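Local structure of mnemiopsin 1 (Mnemiopsis leidyi, 5VP3) at residues T6-E9 with S10-Y13; K22-V25 with E26-H29; Q73-K76 with M77-A80; T142-V145 with E146-K149. The protein is a calcium-regulated photoprotein of a comb jelly, which probably emits light when calcium binds to its EF-hand loops. One frame throughout, in Å; residues are numbered along the deposited sequence.

Overall arrangement
From the N terminus the four contacts follow one another in series; none nests in or crosses another, and each is local, between residues close along one continuous stretch. Contact 1 caps the start of helix 9-16. Contact 2 is the turn in the loop leading to helix 30-43, and the two touch where Tyr-11 OH packs 3.7 Å from Phe-23 CB, both beside helix 101-117. Contact 3 lies within helix 71-87, between helices 53-66 and 123-135. Contact 4 joins the cadmium-bound loop of residues 136-147 to helix 145-154, its centre about 19 Å from that of contact 3 and on the opposite side of the chain's centre from contacts 1 and 2.

Contact 1: residues T6-E9 with S10-Y13; sequences TNNE and SYRY
Asn-8 OD1 caps the start of the helix by accepting from Tyr-11 N at 2.9 Å, a bond with an N-H...O angle of 165° whose donor lies in the carbonyl plane of the amide; it also takes a weak second bond from Ser-10 N. With CG anti to the backbone N (chi1 178°), the side chain of Asn-8 swings its amide oxygen over these backbone N-H groups. The ring of Tyr-11 stays near the cap: its CD2 comes 3.6 Å from Asn-8 OD1 in an oblique approach, while the Tyr-11 hydroxyl bonds to Glu-103.

Asn-8 is thus the N-cap of helix 9-16, the first helix of the chain, where Asn-8 and Tyr-11 touch Val-107 and Ser-10 touches Phe-108 of helix 101-117. Backbone bonds carry the turn onward, from Arg-12 N to Asn-8 O at 2.9 Å and from Tyr-13 N to Glu-9 O at 3.0 Å.

The ionic part lies between Glu-9 and Arg-12, which run side by side. Glu-9 OE2 takes Arg-12 NH1 at 2.8 Å on its syn side; the oxygen sits at the edge of the guanidinium, whose plane stands 79° from that of the carboxylate. Without the carboxylate, as with an alanine here in place of Glu-9, Arg-12 NH1 would probably lose this anionic mate and the guanidinium would be less fixed in its rotation.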
loop_
_atom_site.group_PDB
_atom_site.type_symbol
_atom_site.label_atom_id
_atom_site.label_comp_id
_atom_site.label_asym_id
_atom_site.label_seq_id
_atom_site.Cartn_x
_atom_site.Cartn_y
_atom_site.Cartn_z
ATOM N N THR A 6 19.378 -3.469 -10.054
ATOM C CA THR A 6 20.412 -3.087 -9.089
ATOM C C THR A 6 19.916 -2.125 -8.024
ATOM O O THR A 6 20.569 -1.981 -6.987
ATOM C CB THR A 6 21.615 -2.429 -9.783
ATOM O OG1 THR A 6 21.277 -1.112 -10.247
ATOM C CG2 THR A 6 22.079 -3.273 -10.946
ATOM N N ASN A 7 18.796 -1.451 -8.255
ATOM C CA ASN A 7 18.330 -0.462 -7.299
ATOM C C ASN A 7 16.828 -0.516 -7.024
ATOM O O ASN A 7 16.322 0.385 -6.347
ATOM C CB ASN A 7 18.704 0.909 -7.818
ATOM C CG ASN A 7 18.198 1.129 -9.219
ATOM O OD1 ASN A 7 17.131 0.623 -9.595
ATOM N ND2 ASN A 7 18.962 1.873 -10.014
ATOM N N ASN A 8 16.108 -1.529 -7.522
ATOM C CA ASN A 8 14.669 -1.649 -7.346
ATOM C C ASN A 8 14.300 -3.121 -7.196
ATOM O O ASN A 8 14.533 -3.919 -8.116
ATOM C CB ASN A 8 13.935 -1.033 -8.536
ATOM C CG ASN A 8 12.400 -1.163 -8.428
ATOM O OD1 ASN A 8 11.810 -2.187 -8.832
ATOM N ND2 ASN A 8 11.761 -0.119 -7.918
ATOM N N GLU A 9 13.705 -3.471 -6.074
ATOM C CA GLU A 9 13.335 -4.840 -5.765
ATOM C C GLU A 9 12.354 -5.444 -6.733
ATOM O O GLU A 9 12.387 -6.581 -6.925
ATOM C CB GLU A 9 12.777 -5.002 -4.351
ATOM C CG GLU A 9 13.754 -5.279 -3.242
ATOM C CD GLU A 9 14.600 -6.468 -3.473
ATOM O OE1 GLU A 9 14.131 -7.590 -3.443
ATOM O OE2 GLU A 9 15.740 -6.235 -3.713
ATOM N N SER A 10 11.467 -4.677 -7.315
ATOM C CA SER A 10 10.500 -5.269 -8.235
ATOM C C SER A 10 11.155 -5.625 -9.572
ATOM O O SER A 10 10.865 -6.686 -10.142
ATOM C CB SER A 10 9.308 -4.328 -8.441
ATOM O OG SER A 10 8.403 -4.378 -7.326
ATOM N N TYR A 11 12.020 -4.750 -10.105
ATOM C CA TYR A 11 12.841 -5.134 -11.258
ATOM C C TYR A 11 13.719 -6.329 -10.918
ATOM O O TYR A 11 13.768 -7.313 -11.667
ATOM C CB TYR A 11 13.702 -3.955 -11.743
ATOM C CG TYR A 11 12.951 -3.052 -12.685
ATOM C CD1 TYR A 11 12.491 -3.520 -13.915
ATOM C CD2 TYR A 11 12.675 -1.743 -12.343
ATOM C CE1 TYR A 11 11.769 -2.690 -14.775
ATOM C CE2 TYR A 11 11.970 -0.920 -13.189
ATOM C CZ TYR A 11 11.531 -1.388 -14.401
ATOM O OH TYR A 11 10.838 -0.519 -15.201
ATOM N N ARG A 12 14.397 -6.285 -9.765
ATOM C CA ARG A 12 15.180 -7.448 -9.354
ATOM C C ARG A 12 14.347 -8.728 -9.455
ATOM O O ARG A 12 14.783 -9.735 -10.020
ATOM C CB ARG A 12 15.693 -7.239 -7.935
ATOM C CG ARG A 12 16.629 -8.329 -7.420
ATOM C CD ARG A 12 16.750 -8.187 -5.899
ATOM N NE ARG A 12 17.509 -9.276 -5.300
ATOM C CZ ARG A 12 17.597 -9.508 -3.988
ATOM N NH1 ARG A 12 16.968 -8.726 -3.101
ATOM N NH2 ARG A 12 18.307 -10.544 -3.555
ATOM N N TYR A 13 13.124 -8.695 -8.941
ATOM C CA TYR A 13 12.343 -9.922 -8.891
ATOM C C TYR A 13 11.941 -10.377 -10.288
ATOM O O TYR A 13 12.028 -11.563 -10.615
ATOM C CB TYR A 13 11.113 -9.711 -8.017
ATOM C CG TYR A 13 10.124 -10.789 -8.199
ATOM C CD1 TYR A 13 10.388 -12.071 -7.749
ATOM C CD2 TYR A 13 8.936 -10.550 -8.846
ATOM C CE1 TYR A 13 9.481 -13.081 -7.926
ATOM C CE2 TYR A 13 8.013 -11.555 -9.032
ATOM C CZ TYR A 13 8.294 -12.819 -8.567
ATOM O OH TYR A 13 7.378 -13.826 -8.736
#

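Contact 2: residues K22-V25 with E26-H29; sequences KFNV and EDVH
The Phe-23 ring carries the backbone N of Val-25 over one face, 3.8 Å above its plane and offset toward the rim, while Val-28 CG2 approaches ring atom CE1 obliquely at 4.1 Å. Phe-23 precedes and Val-28 follows an Asx turn at Asn-24 that leads into a short 3-10 turn, in the loop before helix 30-43; both rest on helix 101-117, where each touches Arg-106. The amide of Asn-24 is the other flat group: its plane stands 71° from the carboxylate of Asp-27, and the two side chains cross at about a right angle.

Two backbone bonds build the 3-10 turn, Asp-27 N to Asn-24 O and Val-28 N to Val-25 O, each 3.0 Å long. The Asx turn adds a side-chain bond at its start. The CG of Asn-24 is anti to the backbone N (chi1 168°), which carries OD1 forward to accept from Glu-26 N at 2.9 Å, the donor lying well above the amide plane. Glu-26 N is likely to be left without this acceptor, and the start of the turn less firmly fixed, if Asn-24 gave way to an alanine. Across the turn, a water accepts from Asn-24 N and donates to Asp-27 OD2, each at 3.2 Å.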
loop_
_atom_site.group_PDB
_atom_site.type_symbol
_atom_site.label_atom_id
_atom_site.label_comp_id
_atom_site.label_asym_id
_atom_site.label_seq_id
_atom_site.Cartn_x
_atom_site.Cartn_y
_atom_site.Cartn_z
ATOM N N LYS A 22 8.675 -4.132 -19.616
ATOM C CA LYS A 22 9.249 -2.804 -19.782
ATOM C C LYS A 22 8.212 -1.732 -19.522
ATOM O O LYS A 22 7.071 -1.813 -19.983
ATOM C CB LYS A 22 9.813 -2.595 -21.223
ATOM C CG LYS A 22 11.164 -3.234 -21.479
ATOM C CD LYS A 22 12.140 -2.914 -20.325
ATOM C CE LYS A 22 13.601 -3.023 -20.738
ATOM N NZ LYS A 22 14.041 -4.443 -20.724
ATOM N N PHE A 23 8.643 -0.684 -18.853
ATOM C CA PHE A 23 7.754 0.417 -18.534
ATOM C C PHE A 23 7.506 1.322 -19.741
ATOM O O PHE A 23 8.437 1.717 -20.448
ATOM C CB PHE A 23 8.358 1.233 -17.387
ATOM C CG PHE A 23 7.548 2.445 -17.024
ATOM C CD1 PHE A 23 6.246 2.311 -16.598
ATOM C CD2 PHE A 23 8.088 3.713 -17.131
ATOM C CE1 PHE A 23 5.492 3.416 -16.275
ATOM C CE2 PHE A 23 7.329 4.818 -16.802
ATOM C CZ PHE A 23 6.045 4.666 -16.369
ATOM N N ASN A 24 6.244 1.682 -19.946
ATOM C CA ASN A 24 5.871 2.691 -20.940
ATOM C C ASN A 24 4.935 3.704 -20.294
ATOM O O ASN A 24 3.779 3.381 -20.000
ATOM C CB ASN A 24 5.207 2.049 -22.151
ATOM C CG ASN A 24 4.556 3.067 -23.063
ATOM O OD1 ASN A 24 4.932 4.259 -23.082
ATOM N ND2 ASN A 24 3.555 2.607 -23.829
ATOM N N VAL A 25 5.413 4.940 -20.110
ATOM C CA VAL A 25 4.613 5.936 -19.403
ATOM C C VAL A 25 3.332 6.258 -20.146
ATOM O O VAL A 25 2.342 6.643 -19.508
ATOM C CB VAL A 25 5.439 7.209 -19.124
ATOM C CG1 VAL A 25 5.901 7.837 -20.408
ATOM C CG2 VAL A 25 4.629 8.196 -18.250
ATOM N N GLU A 26 3.302 6.064 -21.475
ATOM C CA GLU A 26 2.083 6.316 -22.246
ATOM C C GLU A 26 0.931 5.448 -21.792
ATOM O O GLU A 26 -0.222 5.772 -22.080
ATOM C CB GLU A 26 2.317 6.069 -23.743
ATOM C CG GLU A 26 3.342 7.004 -24.387
ATOM C CD GLU A 26 2.941 8.483 -24.287
ATOM O OE1 GLU A 26 1.710 8.778 -24.333
ATOM O OE2 GLU A 26 3.862 9.331 -24.135
ATOM N N ASP A 27 1.212 4.342 -21.111
ATOM C CA ASP A 27 0.154 3.449 -20.677
ATOM C C ASP A 27 -0.597 3.964 -19.462
ATOM O O ASP A 27 -1.672 3.440 -19.154
ATOM C CB ASP A 27 0.751 2.069 -20.368
ATOM C CG ASP A 27 1.045 1.260 -21.635
ATOM O OD1 ASP A 27 0.114 1.089 -22.444
ATOM O OD2 ASP A 27 2.197 0.809 -21.828
ATOM N N VAL A 28 -0.056 4.937 -18.739
ATOM C CA VAL A 28 -0.641 5.355 -17.470
ATOM C C VAL A 28 -1.670 6.444 -17.747
ATOM O O VAL A 28 -1.356 7.459 -18.384
ATOM C CB VAL A 28 0.451 5.842 -16.496
ATOM C CG1 VAL A 28 -0.112 6.005 -15.111
ATOM C CG2 VAL A 28 1.638 4.892 -16.464
ATOM N N HIS A 29 -2.901 6.238 -17.262
ATOM C CA HIS A 29 -4.008 7.161 -17.493
ATOM C C HIS A 29 -3.892 8.401 -16.603
ATOM O O HIS A 29 -3.323 8.349 -15.506
ATOM C CB HIS A 29 -5.350 6.482 -17.219
ATOM C CG HIS A 29 -5.725 5.429 -18.217
ATOM N ND1 HIS A 29 -6.996 4.896 -18.284
ATOM C CD2 HIS A 29 -5.001 4.806 -19.182
ATOM C CE1 HIS A 29 -7.039 3.993 -19.248
ATOM N NE2 HIS A 29 -5.843 3.918 -19.807
HETATM O O HOH W 1 3.747 -0.232 -19.234
#

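Contact 3: residues Q73-K76 with M77-A80; sequences QVEK and MRAA
Arg-78 NH2 donates to Glu-75 OE2 at 2.8 Å, and Arg-78 NE reaches Glu-75 OE1 at 2.9 Å. This is a two-pronged, side-on salt bridge between residues three apart on helix 71-87, one nitrogen to each carboxylate oxygen. Both oxygens lie close to the guanidinium plane, at its edge, whereas the nitrogens come to them from above the carboxylate plane, the two planes standing 34° apart. Both bonds are fairly straight. Two bonds at separate atoms should hold both flat groups against rotation.

The side chains run the same way. Glu-75 turns at chi2 (66°), which bends its carboxylate toward the next turn, and Arg-78 bends at chi3 to present its NE edge.

Met-77 touches Pro-60 of helix 53-66 and Tyr-131 of helix 123-135, and Ala-80 touches Ala-130 of the latter, so that this helix is covered by both neighbours. The backbone keeps regular i to i+4 bonding, including Arg-78 N to Val-74 O and Ala-79 N to Glu-75 O, and the last such bond of the two segments runs from Ala-80 N to Lys-76 O at 2.9 Å.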
loop_
_atom_site.group_PDB
_atom_site.type_symbol
_atom_site.label_atom_id
_atom_site.label_comp_id
_atom_site.label_asym_id
_atom_site.label_seq_id
_atom_site.Cartn_x
_atom_site.Cartn_y
_atom_site.Cartn_z
ATOM N N GLN A 73 1.138 -7.363 16.994
ATOM C CA GLN A 73 0.390 -6.852 15.855
ATOM C C GLN A 73 1.092 -5.659 15.234
ATOM O O GLN A 73 1.194 -5.554 14.009
ATOM C CB GLN A 73 -0.992 -6.448 16.306
ATOM C CG GLN A 73 -1.873 -7.603 16.175
ATOM C CD GLN A 73 -2.986 -7.563 17.111
ATOM O OE1 GLN A 73 -3.319 -6.506 17.734
ATOM N NE2 GLN A 73 -3.554 -8.749 17.305
ATOM N N VAL A 74 1.595 -4.756 16.078
ATOM C CA VAL A 74 2.206 -3.525 15.591
ATOM C C VAL A 74 3.470 -3.855 14.836
ATOM O O VAL A 74 3.759 -3.265 13.780
ATOM C CB VAL A 74 2.487 -2.558 16.765
ATOM C CG1 VAL A 74 3.336 -1.368 16.319
ATOM C CG2 VAL A 74 1.197 -2.011 17.340
ATOM N N GLU A 75 4.218 -4.844 15.336
ATOM C CA GLU A 75 5.460 -5.235 14.686
ATOM C C GLU A 75 5.179 -5.907 13.339
ATOM O O GLU A 75 5.887 -5.667 12.363
ATOM C CB GLU A 75 6.258 -6.135 15.643
ATOM C CG GLU A 75 7.460 -6.792 15.020
ATOM C CD GLU A 75 8.585 -5.813 14.594
ATOM O OE1 GLU A 75 8.651 -4.613 15.033
ATOM O OE2 GLU A 75 9.423 -6.280 13.801
ATOM N N LYS A 76 4.135 -6.727 13.256
ATOM C CA LYS A 76 3.717 -7.259 11.955
ATOM C C LYS A 76 3.362 -6.157 10.959
ATOM O O LYS A 76 3.651 -6.286 9.760
ATOM C CB LYS A 76 2.516 -8.197 12.115
ATOM C CG LYS A 76 2.854 -9.531 12.718
ATOM C CD LYS A 76 3.897 -10.308 11.869
ATOM C CE LYS A 76 4.262 -11.678 12.472
ATOM N NZ LYS A 76 3.046 -12.548 12.593
ATOM N N MET A 77 2.647 -5.117 11.410
ATOM C CA MET A 77 2.292 -4.013 10.534
ATOM C C MET A 77 3.530 -3.258 10.086
ATOM O O MET A 77 3.655 -2.910 8.902
ATOM C CB MET A 77 1.334 -3.055 11.248
ATOM C CG MET A 77 1.206 -1.680 10.549
ATOM S SD MET A 77 -0.064 -0.626 11.246
ATOM C CE MET A 77 0.702 -0.104 12.758
ATOM N N ARG A 78 4.432 -2.951 11.031
ATOM C CA ARG A 78 5.704 -2.305 10.692
ATOM C C ARG A 78 6.445 -3.107 9.631
ATOM O O ARG A 78 6.870 -2.562 8.613
ATOM C CB ARG A 78 6.589 -2.142 11.940
ATOM C CG ARG A 78 7.918 -1.346 11.731
ATOM C CD ARG A 78 9.045 -1.757 12.712
ATOM N NE ARG A 78 9.334 -3.190 12.546
ATOM C CZ ARG A 78 9.958 -3.735 11.489
ATOM N NH1 ARG A 78 10.406 -2.981 10.499
ATOM N NH2 ARG A 78 10.126 -5.057 11.412
ATOM N N ALA A 79 6.615 -4.413 9.865
ATOM C CA ALA A 79 7.294 -5.277 8.900
ATOM C C ALA A 79 6.623 -5.238 7.544
ATOM O O ALA A 79 7.296 -5.233 6.505
ATOM C CB ALA A 79 7.295 -6.717 9.402
ATOM N N ALA A 80 5.294 -5.369 7.528
ATOM C CA ALA A 80 4.568 -5.403 6.257
ATOM C C ALA A 80 4.719 -4.100 5.491
ATOM O O ALA A 80 4.904 -4.106 4.271
ATOM C CB ALA A 80 3.098 -5.680 6.512
#

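Contact 4: residues T142-V145 with E146-K149; sequences TVDV and EELK. With CD (cadmium ion), chain C.
The end of an EF-hand loop, that of residues 136-147, and the first turn of its exiting helix, 145-154, meet here around a cadmium ion. Glu-147 binds the metal with both carboxylate oxygens, OE2 at 2.2 Å and OE1 at 2.4 Å, and Thr-142 adds its backbone O at 2.4 Å. A water lies 2.7 Å from the cadmium as a further, longer ligand, while Asp-136 and Asp-140 coordinate it from earlier in the loop.

The same carboxylate is tied into the loop. Glu-147 OE2 accepts from Asp-144 N at 3.0 Å, on the anti side of the oxygen, and OE1 takes a hydrogen bond from Asp-138 N. The chain of Glu-147 is extended beyond CG (chi2 171°), which lets it reach from the helix back across the loop to the metal. In return Asp-144 OD1 accepts from Glu-147 N at 2.9 Å, nearly along its C-O axis and with an N-H...O angle of 167°. The two residues therefore form a capping box, with Asp-144 as the N-cap, and the metal ligand is anchored through its own backbone as well as its side chain. Helical bonding follows with Leu-148 N to Asp-144 O and Lys-149 N to Val-145 O.

Val-143 lays CG1 3.9 Å from Glu-147 CB. Farther along the helix, Lys-149 NZ forms a salt bridge with Glu-146 OE2 at 2.8 Å and also bonds to Tyr-163. The bidentate glutamate at the last loop position and the backbone carbonyl ligand are typical of a canonical EF-hand loop, and the backbone pairing of Val-143 with Leu-177 of an EF-hand pair.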
loop_
_atom_site.group_PDB
_atom_site.type_symbol
_atom_site.label_atom_id
_atom_site.label_comp_id
_atom_site.label_asym_id
_atom_site.label_seq_id
_atom_site.Cartn_x
_atom_site.Cartn_y
_atom_site.Cartn_z
ATOM N N THR A 142 -12.856 -8.807 13.138
ATOM C CA THR A 142 -13.313 -8.159 11.906
ATOM C C THR A 142 -13.055 -6.662 11.972
ATOM O O THR A 142 -12.683 -6.106 13.007
ATOM C CB THR A 142 -14.815 -8.354 11.664
ATOM O OG1 THR A 142 -15.544 -7.591 12.640
ATOM C CG2 THR A 142 -15.200 -9.832 11.787
ATOM N N VAL A 143 -13.280 -5.988 10.856
ATOM C CA VAL A 143 -13.118 -4.549 10.806
ATOM C C VAL A 143 -14.471 -3.921 10.522
ATOM O O VAL A 143 -15.081 -4.195 9.475
ATOM C CB VAL A 143 -12.068 -4.164 9.759
ATOM C CG1 VAL A 143 -11.934 -2.660 9.644
ATOM C CG2 VAL A 143 -10.728 -4.811 10.138
ATOM N N ASP A 144 -14.953 -3.084 11.454
ATOM C CA ASP A 144 -16.243 -2.414 11.254
ATOM C C ASP A 144 -16.008 -0.975 10.803
ATOM O O ASP A 144 -14.863 -0.548 10.639
ATOM C CB ASP A 144 -17.110 -2.532 12.521
ATOM C CG ASP A 144 -16.667 -1.627 13.664
ATOM O OD1 ASP A 144 -15.671 -0.884 13.528
ATOM O OD2 ASP A 144 -17.374 -1.662 14.700
ATOM N N VAL A 145 -17.091 -0.220 10.521
ATOM C CA VAL A 145 -16.880 1.036 9.796
ATOM C C VAL A 145 -16.114 2.021 10.651
ATOM O O VAL A 145 -15.309 2.799 10.123
ATOM C CB VAL A 145 -18.184 1.690 9.285
ATOM C CG1 VAL A 145 -18.899 0.805 8.349
ATOM C CG2 VAL A 145 -19.076 2.077 10.417
ATOM N N GLU A 146 -16.379 2.043 11.962
ATOM C CA GLU A 146 -15.615 2.935 12.850
ATOM C C GLU A 146 -14.142 2.549 12.848
ATOM O O GLU A 146 -13.259 3.410 12.756
ATOM C CB GLU A 146 -16.174 2.900 14.278
ATOM C CG GLU A 146 -17.479 3.673 14.508
ATOM C CD GLU A 146 -17.422 5.144 14.095
ATOM O OE1 GLU A 146 -16.326 5.736 14.075
ATOM O OE2 GLU A 146 -18.485 5.714 13.775
ATOM N N GLU A 147 -13.851 1.246 12.894
ATOM C CA GLU A 147 -12.454 0.841 12.768
ATOM C C GLU A 147 -11.844 1.333 11.465
ATOM O O GLU A 147 -10.668 1.718 11.447
ATOM C CB GLU A 147 -12.347 -0.675 12.962
ATOM C CG GLU A 147 -12.615 -1.030 14.437
ATOM C CD GLU A 147 -12.745 -2.527 14.722
ATOM O OE1 GLU A 147 -12.583 -2.946 15.877
ATOM O OE2 GLU A 147 -13.037 -3.304 13.814
ATOM N N LEU A 148 -12.620 1.398 10.375
ATOM C CA LEU A 148 -12.018 1.854 9.118
ATOM C C LEU A 148 -11.856 3.372 9.103
ATOM O O LEU A 148 -10.875 3.887 8.555
ATOM C CB LEU A 148 -12.842 1.414 7.907
ATOM C CG LEU A 148 -12.232 1.795 6.558
ATOM C CD1 LEU A 148 -10.928 0.975 6.292
ATOM C CD2 LEU A 148 -13.239 1.626 5.428
ATOM N N LYS A 149 -12.811 4.090 9.701
ATOM C CA LYS A 149 -12.692 5.534 9.859
ATOM C C LYS A 149 -11.409 5.901 10.608
ATOM O O LYS A 149 -10.728 6.872 10.263
ATOM C CB LYS A 149 -13.917 6.084 10.610
ATOM C CG LYS A 149 -15.226 6.168 9.791
ATOM C CD LYS A 149 -16.459 6.329 10.711
ATOM C CE LYS A 149 -16.733 7.778 11.105
ATOM N NZ LYS A 149 -17.874 7.865 12.057
HETATM CD CD CD C . -13.372 -5.107 15.049
HETATM O O HOH W 2 -16.012 -4.551 14.915
#